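Local coordinates for putative diflavin flavoprotein A 3 (Synechocystis sp., PDB 6H0C) that probably passes electrons from NADH to oxygen, reducing it to water, through a flavodiiron core of metallo-beta-lactamase-like and flavodoxin-like domains that this chain represents, at residues D77-G82 / P100-I105; Y42-D47 / L136-G141; P55-T60 / R88-K93. All coordinates share one frame; numbering follows the deposited sequence.

Contact 1 (D77-G82 / P100-I105); sequences DYVILG and PQATII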
loop_
_atom_site.group_PDB
_atom_site.type_symbol
_atom_site.label_atom_id
_atom_site.label_comp_id
_atom_site.label_asym_id
_atom_site.label_seq_id
_atom_site.Cartn_x
_atom_site.Cartn_y
_atom_site.Cartn_z
ATOM N N ASP A 77 13.173 -21.808 6.771
ATOM C CA ASP A 77 13.609 -21.975 5.388
ATOM C C ASP A 77 13.341 -20.745 4.529
ATOM O O ASP A 77 14.174 -20.374 3.691
ATOM C CB ASP A 77 12.925 -23.183 4.749
ATOM C CG ASP A 77 13.353 -24.490 5.378
ATOM O OD1 ASP A 77 14.528 -24.869 5.205
ATOM O OD2 ASP A 77 12.515 -25.143 6.036
ATOM N N TYR A 78 12.175 -20.124 4.720
ATOM C CA TYR A 78 11.752 -19.036 3.842
ATOM C C TYR A 78 11.159 -17.863 4.581
ATOM O O TYR A 78 10.428 -18.039 5.565
ATOM C CB TYR A 78 10.728 -19.529 2.818
ATOM C CG TYR A 78 11.256 -20.616 1.915
ATOM C CD1 TYR A 78 12.175 -20.327 0.907
ATOM C CD2 TYR A 78 10.832 -21.932 2.065
ATOM C CE1 TYR A 78 12.661 -21.318 0.081
ATOM C CE2 TYR A 78 11.312 -22.928 1.244
ATOM C CZ TYR A 78 12.224 -22.615 0.253
ATOM O OH TYR A 78 12.698 -23.608 -0.569
ATOM N N VAL A 79 11.471 -16.665 4.091
ATOM C CA VAL A 79 10.727 -15.482 4.489
ATOM C C VAL A 79 10.029 -14.901 3.253
ATOM O O VAL A 79 10.672 -14.444 2.301
ATOM C CB VAL A 79 11.626 -14.433 5.171
ATOM C CG1 VAL A 79 10.797 -13.208 5.547
ATOM C CG2 VAL A 79 12.259 -15.026 6.412
ATOM N N ILE A 80 8.699 -14.953 3.273
ATOM C CA ILE A 80 7.896 -14.538 2.138
ATOM C C ILE A 80 7.354 -13.133 2.386
ATOM O O ILE A 80 6.741 -12.872 3.429
ATOM C CB ILE A 80 6.741 -15.534 1.888
ATOM C CG1 ILE A 80 7.298 -16.941 1.683
ATOM C CG2 ILE A 80 5.915 -15.119 0.682
ATOM C CD1 ILE A 80 6.224 -17.981 1.411
ATOM N N LEU A 81 7.594 -12.224 1.441
ATOM C CA LEU A 81 7.171 -10.833 1.608
ATOM C C LEU A 81 6.025 -10.499 0.665
ATOM O O LEU A 81 6.170 -10.616 -0.558
ATOM C CB LEU A 81 8.339 -9.871 1.360
ATOM C CG LEU A 81 9.587 -10.109 2.196
ATOM C CD1 LEU A 81 10.723 -9.212 1.741
ATOM C CD2 LEU A 81 9.261 -9.871 3.655
ATOM N N GLY A 82 4.890 -10.084 1.231
ATOM C CA GLY A 82 3.744 -9.654 0.437
ATOM C C GLY A 82 3.920 -8.235 -0.091
ATOM O O GLY A 82 3.241 -7.819 -1.035
ATOM N N PRO A 100 20.153 -16.760 9.172
ATOM C CA PRO A 100 21.018 -16.501 8.014
ATOM C C PRO A 100 20.812 -17.513 6.889
ATOM O O PRO A 100 21.135 -17.224 5.740
ATOM C CB PRO A 100 22.428 -16.610 8.602
ATOM C CG PRO A 100 22.265 -17.493 9.797
ATOM C CD PRO A 100 20.925 -17.141 10.366
ATOM N N GLN A 101 20.263 -18.677 7.218
ATOM C CA GLN A 101 20.077 -19.731 6.233
ATOM C C GLN A 101 18.803 -19.548 5.412
ATOM O O GLN A 101 18.596 -20.251 4.425
ATOM C CB GLN A 101 20.044 -21.102 6.912
ATOM C CG GLN A 101 18.725 -21.416 7.595
ATOM C CD GLN A 101 18.442 -20.499 8.768
ATOM O OE1 GLN A 101 19.346 -20.152 9.529
ATOM N NE2 GLN A 101 17.186 -20.092 8.915
ATOM N N ALA A 102 17.946 -18.615 5.815
ATOM C CA ALA A 102 16.659 -18.459 5.143
ATOM C C ALA A 102 16.802 -17.799 3.774
ATOM O O ALA A 102 17.722 -17.013 3.540
ATOM C CB ALA A 102 15.702 -17.662 6.013
ATOM N N THR A 103 15.889 -18.131 2.868
ATOM C CA THR A 103 15.819 -17.465 1.575
ATOM C C THR A 103 14.643 -16.491 1.526
ATOM O O THR A 103 13.541 -16.807 1.981
ATOM C CB THR A 103 15.675 -18.475 0.442
ATOM O OG1 THR A 103 16.835 -19.309 0.419
ATOM C CG2 THR A 103 15.551 -17.764 -0.890
ATOM N N ILE A 104 14.879 -15.302 0.981
ATOM C CA ILE A 104 13.804 -14.337 0.821
ATOM C C ILE A 104 12.983 -14.650 -0.432
ATOM O O ILE A 104 13.529 -14.864 -1.514
ATOM C CB ILE A 104 14.342 -12.900 0.734
ATOM C CG1 ILE A 104 15.009 -12.505 2.055
ATOM C CG2 ILE A 104 13.209 -11.934 0.377
ATOM C CD1 ILE A 104 16.213 -11.585 1.899
ATOM N N ILE A 105 11.666 -14.680 -0.267
ATOM C CA ILE A 105 10.738 -14.907 -1.366
ATOM C C ILE A 105 9.896 -13.652 -1.608
ATOM O O ILE A 105 9.213 -13.176 -0.692
ATOM C CB ILE A 105 9.794 -16.091 -1.069
ATOM C CG1 ILE A 105 10.597 -17.349 -0.742
ATOM C CG2 ILE A 105 8.837 -16.312 -2.228
ATOM C CD1 ILE A 105 11.514 -17.791 -1.862
HETATM O O HOH W 1 16.454 -21.895 2.167
#
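Ile105 packs against both Tyr78 and Ile80, making the dense end of a parallel pairing between strand 78-80 and strand 103-105. Its CB lies 3.8 Å from CG1 of Ile80, the two side chains running side by side on the same face of the sheet. Tyr78 reaches it differently: with CG anti to its own carbonyl carbon (chi1 -61°), the ring leans across so that CD1 stands 3.8 Å from Ile105 CG1, and the two side chains cross obliquely. On the reverse face Leu81 CD1 meets Ile104 CG2 at 3.9 Å. A ladder of four backbone hydrogen bonds ties the strands. Val79 supplies both its N-H, to Thr103 O at 3.0 Å, and its carbonyl, to Ile105 N; Leu81 N closes the ladder on Ile105 O at 2.8 Å.

The opposite end is looser, and one corner of it is wet. Here Thr103 N binds Asp77 O at 2.9 Å, and a water donates to that same oxygen and also bonds Thr103 OG1, 3.1 Å away. Val79 CG2 and Ala102 CB, by contrast, make a wide but buried contact at 4.4 Å. The carboxylate of Asp77 turns off to the backbone N of Ile49, whereas the amide of Gln101 is held by the carbonyls of Leu73 and Leu76.

Together with helix 86-98 the strands form a beta-alpha-beta unit of the metallo-beta-lactamase-like domain. Leu92 and Leu96 of that helix cover the face bearing Val79 and Ile104, while strands 49-52 and 127-129 flank the pair in the sheet.

Contact 2 (Y42-D47 / L136-G141); sequences YLISAD and LDLGRG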
loop_
_atom_site.group_PDB
_atom_site.type_symbol
_atom_site.label_atom_id
_atom_site.label_comp_id
_atom_site.label_asym_id
_atom_site.label_seq_id
_atom_site.Cartn_x
_atom_site.Cartn_y
_atom_site.Cartn_z
ATOM N N TYR A 42 2.370 -14.813 9.150
ATOM C CA TYR A 42 1.885 -16.193 9.074
ATOM C C TYR A 42 3.029 -17.195 8.980
ATOM O O TYR A 42 4.025 -16.972 8.290
ATOM C CB TYR A 42 0.943 -16.362 7.879
ATOM C CG TYR A 42 -0.233 -15.409 7.915
ATOM C CD1 TYR A 42 -0.144 -14.144 7.331
ATOM C CD2 TYR A 42 -1.429 -15.757 8.553
ATOM C CE1 TYR A 42 -1.211 -13.258 7.364
ATOM C CE2 TYR A 42 -2.509 -14.869 8.591
ATOM C CZ TYR A 42 -2.386 -13.623 7.995
ATOM O OH TYR A 42 -3.440 -12.739 8.015
ATOM N N LEU A 43 2.879 -18.303 9.691
ATOM C CA LEU A 43 3.875 -19.358 9.674
ATOM C C LEU A 43 3.273 -20.660 9.150
ATOM O O LEU A 43 2.317 -21.192 9.729
ATOM C CB LEU A 43 4.446 -19.562 11.072
ATOM C CG LEU A 43 5.607 -20.536 11.185
ATOM C CD1 LEU A 43 6.822 -19.976 10.477
ATOM C CD2 LEU A 43 5.900 -20.782 12.646
ATOM N N ILE A 44 3.803 -21.140 8.029
ATOM C CA ILE A 44 3.503 -22.486 7.570
ATOM C C ILE A 44 4.694 -23.368 7.889
ATOM O O ILE A 44 5.805 -23.143 7.405
ATOM C CB ILE A 44 3.213 -22.566 6.067
ATOM C CG1 ILE A 44 2.080 -21.621 5.671
ATOM C CG2 ILE A 44 2.841 -23.996 5.678
ATOM C CD1 ILE A 44 1.806 -21.611 4.175
ATOM N N SER A 45 4.463 -24.373 8.715
ATOM C CA SER A 45 5.542 -25.239 9.131
ATOM C C SER A 45 5.277 -26.667 8.679
ATOM O O SER A 45 4.596 -27.425 9.360
ATOM C CB SER A 45 5.710 -25.171 10.641
ATOM O OG SER A 45 6.881 -25.860 11.030
ATOM N N ALA A 46 5.804 -27.025 7.517
ATOM C CA ALA A 46 5.620 -28.371 6.989
ATOM C C ALA A 46 6.979 -29.011 6.840
ATOM O O ALA A 46 7.814 -28.874 7.734
ATOM C CB ALA A 46 4.893 -28.337 5.668
ATOM N N ASP A 47 7.213 -29.694 5.719
ATOM C CA ASP A 47 8.554 -30.200 5.414
ATOM C C ASP A 47 9.542 -29.043 5.365
ATOM O O ASP A 47 10.693 -29.166 5.793
ATOM C CB ASP A 47 8.576 -30.961 4.093
ATOM C CG ASP A 47 7.729 -32.213 4.130
ATOM O OD1 ASP A 47 7.409 -32.696 5.240
ATOM O OD2 ASP A 47 7.385 -32.709 3.039
ATOM N N LEU A 136 6.139 -22.766 -4.974
ATOM C CA LEU A 136 7.101 -23.111 -3.942
ATOM C C LEU A 136 6.473 -24.192 -3.056
ATOM O O LEU A 136 5.442 -23.974 -2.411
ATOM C CB LEU A 136 7.498 -21.881 -3.121
ATOM C CG LEU A 136 8.613 -22.095 -2.098
ATOM C CD1 LEU A 136 9.949 -22.295 -2.804
ATOM C CD2 LEU A 136 8.684 -20.930 -1.112
ATOM N N ASP A 137 7.086 -25.365 -3.039
ATOM C CA ASP A 137 6.501 -26.511 -2.356
ATOM C C ASP A 137 7.099 -26.639 -0.962
ATOM O O ASP A 137 8.308 -26.839 -0.816
ATOM C CB ASP A 137 6.731 -27.778 -3.188
ATOM C CG ASP A 137 6.066 -29.005 -2.603
ATOM O OD1 ASP A 137 5.290 -28.884 -1.633
ATOM O OD2 ASP A 137 6.321 -30.104 -3.135
ATOM N N LEU A 138 6.256 -26.485 0.057
ATOM C CA LEU A 138 6.696 -26.615 1.449
ATOM C C LEU A 138 6.520 -28.045 1.947
ATOM O O LEU A 138 6.819 -28.349 3.100
ATOM C CB LEU A 138 5.924 -25.656 2.361
ATOM C CG LEU A 138 5.997 -24.173 1.988
ATOM C CD1 LEU A 138 5.258 -23.291 3.001
ATOM C CD2 LEU A 138 7.447 -23.729 1.826
ATOM N N GLY A 139 6.025 -28.914 1.072
ATOM C CA GLY A 139 5.729 -30.286 1.439
ATOM C C GLY A 139 4.335 -30.415 2.027
ATOM O O GLY A 139 3.701 -29.410 2.359
ATOM N N ARG A 140 3.850 -31.650 2.141
ATOM C CA ARG A 140 2.579 -31.919 2.807
ATOM C C ARG A 140 1.389 -31.224 2.132
ATOM O O ARG A 140 0.387 -30.908 2.785
ATOM C CB ARG A 140 2.668 -31.512 4.285
ATOM C CG ARG A 140 3.081 -32.658 5.199
ATOM C CD ARG A 140 4.232 -32.307 6.129
ATOM N NE ARG A 140 3.776 -31.647 7.344
ATOM C CZ ARG A 140 4.497 -31.552 8.456
ATOM N NH1 ARG A 140 5.708 -32.086 8.517
ATOM N NH2 ARG A 140 4.002 -30.919 9.509
ATOM N N GLY A 141 1.498 -31.002 0.823
ATOM C CA GLY A 141 0.405 -30.438 0.050
ATOM C C GLY A 141 0.403 -28.917 -0.028
ATOM O O GLY A 141 -0.415 -28.335 -0.748
HETATM O O HOH W 2 5.000 -33.931 1.680
#
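Ile44 and Leu138 bring together the two beta-sheets of the metallo-beta-lactamase-like domain, an alpha-beta/beta-alpha sandwich, near its outer rim. The apolar part of the contact is small and centres on one methyl: Leu138 CD1 sits 3.7 Å from Ile44 CG2 and almost as near to Ile44 CB, and the two side chains cross at about a right angle. In Leu138, CG is anti to the carbonyl carbon and CD1 is anti to CA (chi2 -177°), which carries that methyl toward Ile44. Leu144 touches both residues from strand 143-148. Farther out, the CB of Ala46 lies only 3.2 Å from the carbonyl O of Leu138, so the loops meet closely where strand 37-45 has ended.

Backbone and turn interactions shape the segment 136-141. Asp137 OD1 accepts from Gly139 N at 2.8 Å, an Asx turn in which the N-H arrives from well above the carboxylate plane. The backbone of Gly139 then lies directly against the carboxylate of Asp47, its CA 3.3 Å from OD2.

Charged groups gather at the exposed end. The chain of Arg140, bent at chi2 and chi3, lays one face of its guanidinium over the CA of Ala46, which stands 3.7 Å above the plane. Asp47 OD1 lies near the edge of the same group but makes only a long salt bridge to NH1, with carboxylate and guanidinium planes 81° apart. The stronger partner of Arg140 is Asp13, which forms a salt bridge with NH2. A water completes the link between the loops, donating to Asp47 OD2 at 3.0 Å and accepting from the backbone N of Arg140 at 2.6 Å.

Contact 3 (P55-T60 / R88-K93); sequences PGESFT and RAHTLK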
loop_
_atom_site.group_PDB
_atom_site.type_symbol
_atom_site.label_atom_id
_atom_site.label_comp_id
_atom_site.label_asym_id
_atom_site.label_seq_id
_atom_site.Cartn_x
_atom_site.Cartn_y
_atom_site.Cartn_z
ATOM N N PRO A 55 6.313 -8.076 10.906
ATOM C CA PRO A 55 5.751 -6.726 11.083
ATOM C C PRO A 55 6.822 -5.622 11.030
ATOM O O PRO A 55 8.015 -5.923 11.049
ATOM C CB PRO A 55 5.107 -6.799 12.470
ATOM C CG PRO A 55 5.977 -7.795 13.214
ATOM C CD PRO A 55 6.430 -8.813 12.177
ATOM N N GLY A 56 6.398 -4.364 10.973
ATOM C CA GLY A 56 7.325 -3.247 10.905
ATOM C C GLY A 56 7.966 -2.808 12.217
ATOM O O GLY A 56 7.854 -3.491 13.237
ATOM N N GLU A 57 8.617 -1.643 12.178
ATOM C CA GLU A 57 9.478 -1.152 13.263
ATOM C C GLU A 57 8.815 -1.069 14.631
ATOM O O GLU A 57 9.467 -1.319 15.643
ATOM C CB GLU A 57 10.033 0.239 12.929
ATOM C CG GLU A 57 10.633 0.390 11.544
ATOM C CD GLU A 57 11.429 1.684 11.391
ATOM O OE1 GLU A 57 12.274 1.962 12.273
ATOM O OE2 GLU A 57 11.207 2.415 10.393
ATOM N N SER A 58 7.539 -0.688 14.671
ATOM C CA SER A 58 6.826 -0.563 15.947
ATOM C C SER A 58 6.731 -1.897 16.663
ATOM O O SER A 58 6.489 -1.937 17.863
ATOM C CB SER A 58 5.410 -0.021 15.743
ATOM O OG SER A 58 5.416 1.163 14.982
ATOM N N PHE A 59 6.906 -2.987 15.917
ATOM C CA PHE A 59 6.586 -4.318 16.419
ATOM C C PHE A 59 7.780 -5.252 16.452
ATOM O O PHE A 59 7.687 -6.366 16.983
ATOM C CB PHE A 59 5.490 -4.960 15.569
ATOM C CG PHE A 59 4.178 -4.237 15.619
ATOM C CD1 PHE A 59 3.446 -4.185 16.792
ATOM C CD2 PHE A 59 3.665 -3.629 14.484
ATOM C CE1 PHE A 59 2.235 -3.533 16.836
ATOM C CE2 PHE A 59 2.456 -2.979 14.517
ATOM C CZ PHE A 59 1.739 -2.928 15.695
ATOM N N THR A 60 8.890 -4.798 15.881
ATOM C CA THR A 60 10.066 -5.641 15.690
ATOM C C THR A 60 10.426 -6.496 16.912
ATOM O O THR A 60 10.514 -7.717 16.811
ATOM C CB THR A 60 11.295 -4.795 15.312
ATOM O OG1 THR A 60 11.020 -4.051 14.113
ATOM C CG2 THR A 60 12.512 -5.699 15.099
ATOM N N ARG A 88 9.395 -2.194 7.098
ATOM C CA ARG A 88 9.457 -3.647 7.170
ATOM C C ARG A 88 10.905 -4.151 7.083
ATOM O O ARG A 88 11.276 -5.143 7.718
ATOM C CB ARG A 88 8.622 -4.278 6.048
ATOM C CG ARG A 88 7.123 -3.974 6.098
ATOM C CD ARG A 88 6.400 -4.790 7.151
ATOM N NE ARG A 88 4.988 -4.411 7.246
ATOM C CZ ARG A 88 4.002 -5.264 7.514
ATOM N NH1 ARG A 88 4.267 -6.552 7.713
ATOM N NH2 ARG A 88 2.751 -4.830 7.577
ATOM N N ALA A 89 11.717 -3.478 6.275
ATOM C CA ALA A 89 13.099 -3.909 6.069
ATOM C C ALA A 89 13.880 -3.859 7.378
ATOM O O ALA A 89 14.804 -4.648 7.593
ATOM C CB ALA A 89 13.774 -3.056 5.012
ATOM N N HIS A 90 13.486 -2.943 8.256
ATOM C CA HIS A 90 14.122 -2.808 9.560
ATOM C C HIS A 90 14.019 -4.103 10.373
ATOM O O HIS A 90 15.018 -4.596 10.906
ATOM C CB HIS A 90 13.489 -1.650 10.321
ATOM C CG HIS A 90 14.070 -1.436 11.679
ATOM N ND1 HIS A 90 13.533 -2.003 12.815
ATOM C CD2 HIS A 90 15.145 -0.719 12.085
ATOM C CE1 HIS A 90 14.246 -1.635 13.863
ATOM N NE2 HIS A 90 15.236 -0.865 13.446
ATOM N N THR A 91 12.806 -4.651 10.459
ATOM C CA THR A 91 12.576 -5.929 11.126
ATOM C C THR A 91 13.320 -7.063 10.438
ATOM O O THR A 91 13.863 -7.960 11.094
ATOM C CB THR A 91 11.084 -6.284 11.160
ATOM O OG1 THR A 91 10.351 -5.213 11.767
ATOM C CG2 THR A 91 10.862 -7.576 11.940
ATOM N N LEU A 92 13.329 -7.025 9.109
ATOM C CA LEU A 92 14.020 -8.047 8.330
ATOM C C LEU A 92 15.497 -8.141 8.681
ATOM O O LEU A 92 16.029 -9.244 8.769
ATOM C CB LEU A 92 13.877 -7.783 6.836
ATOM C CG LEU A 92 12.576 -8.259 6.218
ATOM C CD1 LEU A 92 12.561 -7.886 4.747
ATOM C CD2 LEU A 92 12.421 -9.763 6.420
ATOM N N LYS A 93 16.157 -6.997 8.862
ATOM C CA LYS A 93 17.585 -6.984 9.200
ATOM C C LYS A 93 17.863 -7.831 10.440
ATOM O O LYS A 93 18.817 -8.608 10.476
ATOM C CB LYS A 93 18.093 -5.559 9.440
ATOM C CG LYS A 93 18.237 -4.686 8.198
ATOM C CD LYS A 93 18.642 -3.254 8.588
ATOM C CE LYS A 93 18.038 -2.203 7.650
ATOM N NZ LYS A 93 18.226 -0.803 8.141
#
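Thr91 OG1 is held by two groups of the loop 55-60: it donates a short hydrogen bond of 2.5 Å to the carbonyl O of Pro55, and Thr60 OG1 lies 2.7 Å away. OG1 of Thr91 lies 17° out of the Pro55 carbonyl plane, with its proton directed to that oxygen. Its CG2 packs beside the same carbonyl and against Thr60 CG2, and the two threonine side chains slide past each other in opposite directions. Thr60 OG1 also meets His90 ND1, in the plane of the ring, through a weak hydrogen bond of 3.5 Å.

His90 takes Glu57 over one face as well. With CG anti to the backbone N (chi1 180°), the imidazole swings out beside the loop, where Glu57 OE1 stands 3.9 Å above its plane toward the rim and Glu57 CG touches His90 CB at 3.7 Å. At the other end Arg88 bends back at chi2, laying its CD and guanidinium along the backbone of Pro55 and Gly56. Its NH1 is hydrogen-bonded to the carbonyl of Pro54, and NH2 binds a citrate, probably from the crystallisation liquor. Arg88 thus probably borders the pocket that holds the diiron site in canonical flavodiiron proteins.

Within the metallo-beta-lactamase-like domain, the contact joins the loop that follows strand 49-52 to helix 86-98. Pro55 rests on strands 14-21 and 37-45, the chain enters helix 60-70 at Thr60, and Leu92, pointing away from the loop, packs against helix 108-117.

All three contacts belong to the metallo-beta-lactamase-like domain, and they grade from core to surface. Contact 1 is the buried one, held by a regular ladder of backbone bonds and apolar side chains within a sheet. Contact 2 has an apolar inner end but finishes in charged and water-bridged loops; contact 3, partly buried, depends on hydroxyls joining a loop to a helix. Contacts 1 and 3 share a beta-alpha-beta unit through helix 86-98, where Val79 and Leu81 pack on Leu92. Contacts 1 and 2 reach the same sheet, and Tyr78 packs on Leu136 and Leu138. Contacts 2 and 3 do not touch, their nearest atoms being about 8 Å apart.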